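Local structure of 5-carboxymethyl-2-hydroxymuconate semialdehyde dehydrogenase (Thermus thermophilus, 2D4E) at residues A27-A32 / V57-G62. The protein probably oxidises 5-carboxymethyl-2-hydroxymuconate semialdehyde to the corresponding acid with NAD as the electron acceptor, as a tetrameric member of the aldehyde dehydrogenase family. Residues are numbered along the deposited sequence; the frame is centred on the assembly and turned at random.
Sequences ALHFIA and VAARGG
Ala27 grips the end of strand 53-59 with both of its backbone polar atoms. Ala27 N donates to Val57 O at 2.7 Å, in the plane of that carbonyl, while Ala27 O accepts from Ala59 N at 2.8 Å, nearly along the C=O axis. Ala58, between these two bonds, brings its CB to 3.7 Å from Ala27 CB. Farther along, the chains diverge and His29 bridges the gap: with CG beside the backbone N (chi1 -49°), its ring reaches across so that Ala59 CB makes a CH-pi contact with one face, 3.6 Å from the His29 ring centroid and displaced toward the rim. Gly61 N lies at the ring's edge, 3.4 Å from His29 CE1, and a CB on Gly61 would collide with that atom. Both ring nitrogens are bonded, ND1 to Gln226 N and NE2 to Ser38 OG, which fixes the ring's rotation. An alanine at His29, lacking the ring and both its bonds, would probably loosen the packing against Ala59 and Gly61. Ala27 and Ala58 form a single parallel beta bridge, tying the segment before strand 29-31 to the outgoing arm of the 43-48/53-59 hairpin, in the N-terminal part of an aldehyde dehydrogenase fold.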
loop_
_atom_site.group_PDB
_atom_site.type_symbol
_atom_site.label_atom_id
_atom_site.label_comp_id
_atom_site.label_asym_id
_atom_site.label_seq_id
_atom_site.Cartn_x
_atom_site.Cartn_y
_atom_site.Cartn_z
ATOM N N ALA C 27 -18.245 -7.542 41.621
ATOM C CA ALA C 27 -17.996 -7.181 40.225
ATOM C C ALA C 27 -19.019 -7.930 39.370
ATOM O O ALA C 27 -18.966 -9.153 39.262
ATOM C CB ALA C 27 -16.575 -7.572 39.827
ATOM N N LEU C 28 -19.947 -7.198 38.764
ATOM C CA LEU C 28 -20.996 -7.826 37.961
ATOM C C LEU C 28 -20.743 -7.863 36.459
ATOM O O LEU C 28 -19.837 -7.206 35.942
ATOM C CB LEU C 28 -22.330 -7.121 38.215
ATOM C CG LEU C 28 -22.812 -7.051 39.670
ATOM C CD1 LEU C 28 -24.072 -6.202 39.757
ATOM C CD2 LEU C 28 -23.070 -8.452 40.184
ATOM N N HIS C 29 -21.557 -8.648 35.764
ATOM C CA HIS C 29 -21.469 -8.749 34.316
ATOM C C HIS C 29 -22.135 -7.496 33.773
ATOM O O HIS C 29 -22.852 -6.803 34.492
ATOM C CB HIS C 29 -22.272 -9.944 33.781
ATOM C CG HIS C 29 -22.020 -11.233 34.496
ATOM N ND1 HIS C 29 -20.786 -11.846 34.518
ATOM C CD2 HIS C 29 -22.857 -12.044 35.187
ATOM C CE1 HIS C 29 -20.874 -12.981 35.192
ATOM N NE2 HIS C 29 -22.120 -13.123 35.608
ATOM N N PHE C 30 -21.879 -7.199 32.506
ATOM C CA PHE C 30 -22.529 -6.078 31.855
ATOM C C PHE C 30 -23.117 -6.703 30.597
ATOM O O PHE C 30 -22.392 -7.058 29.666
ATOM C CB PHE C 30 -21.551 -4.971 31.472
ATOM C CG PHE C 30 -22.238 -3.716 31.024
ATOM C CD1 PHE C 30 -22.808 -2.854 31.959
ATOM C CD2 PHE C 30 -22.386 -3.431 29.668
ATOM C CE1 PHE C 30 -23.519 -1.726 31.551
ATOM C CE2 PHE C 30 -23.097 -2.303 29.247
ATOM C CZ PHE C 30 -23.664 -1.450 30.192
ATOM N N ILE C 31 -24.435 -6.851 30.588
ATOM C CA ILE C 31 -25.124 -7.475 29.472
ATOM C C ILE C 31 -26.284 -6.627 28.977
ATOM O O ILE C 31 -27.055 -6.085 29.771
ATOM C CB ILE C 31 -25.636 -8.868 29.895
ATOM C CG1 ILE C 31 -24.446 -9.722 30.347
ATOM C CG2 ILE C 31 -26.389 -9.525 28.750
ATOM C CD1 ILE C 31 -24.822 -11.042 30.964
ATOM N N ALA C 32 -26.395 -6.505 27.660
ATOM C CA ALA C 32 -27.462 -5.728 27.050
ATOM C C ALA C 32 -27.647 -4.365 27.731
ATOM O O ALA C 32 -28.771 -3.958 28.032
ATOM C CB ALA C 32 -28.769 -6.521 27.092
ATOM N N VAL C 57 -15.509 -9.943 45.374
ATOM C CA VAL C 57 -16.032 -11.054 44.598
ATOM C C VAL C 57 -16.565 -10.601 43.245
ATOM O O VAL C 57 -16.911 -9.437 43.059
ATOM C CB VAL C 57 -17.162 -11.783 45.378
ATOM C CG1 VAL C 57 -16.645 -12.227 46.745
ATOM C CG2 VAL C 57 -18.365 -10.865 45.549
ATOM N N ALA C 58 -16.624 -11.531 42.298
ATOM C CA ALA C 58 -17.129 -11.240 40.967
ATOM C C ALA C 58 -18.161 -12.299 40.600
ATOM O O ALA C 58 -18.028 -13.459 40.992
ATOM C CB ALA C 58 -15.981 -11.249 39.957
ATOM N N ALA C 59 -19.187 -11.897 39.852
ATOM C CA ALA C 59 -20.239 -12.821 39.429
ATOM C C ALA C 59 -19.652 -14.000 38.652
ATOM O O ALA C 59 -18.804 -13.821 37.774
ATOM C CB ALA C 59 -21.263 -12.087 38.572
ATOM N N ARG C 60 -20.106 -15.206 38.976
ATOM C CA ARG C 60 -19.616 -16.404 38.311
ATOM C C ARG C 60 -20.492 -16.730 37.111
ATOM O O ARG C 60 -21.477 -17.455 37.228
ATOM C CB ARG C 60 -19.602 -17.577 39.293
ATOM C CG ARG C 60 -18.994 -18.852 38.737
ATOM C CD ARG C 60 -18.789 -19.876 39.836
ATOM N NE ARG C 60 -18.254 -21.132 39.322
ATOM C CZ ARG C 60 -17.899 -22.160 40.086
ATOM N NH1 ARG C 60 -18.020 -22.083 41.404
ATOM N NH2 ARG C 60 -17.425 -23.268 39.534
ATOM N N GLY C 61 -20.116 -16.189 35.957
ATOM C CA GLY C 61 -20.883 -16.402 34.740
ATOM C C GLY C 61 -20.749 -17.770 34.104
ATOM O O GLY C 61 -19.695 -18.403 34.174
ATOM N N GLY C 62 -21.833 -18.219 33.479
ATOM C CA GLY C 62 -21.845 -19.514 32.820
ATOM C C GLY C 62 -22.505 -19.429 31.456
ATOM O O GLY C 62 -22.659 -18.337 30.907
#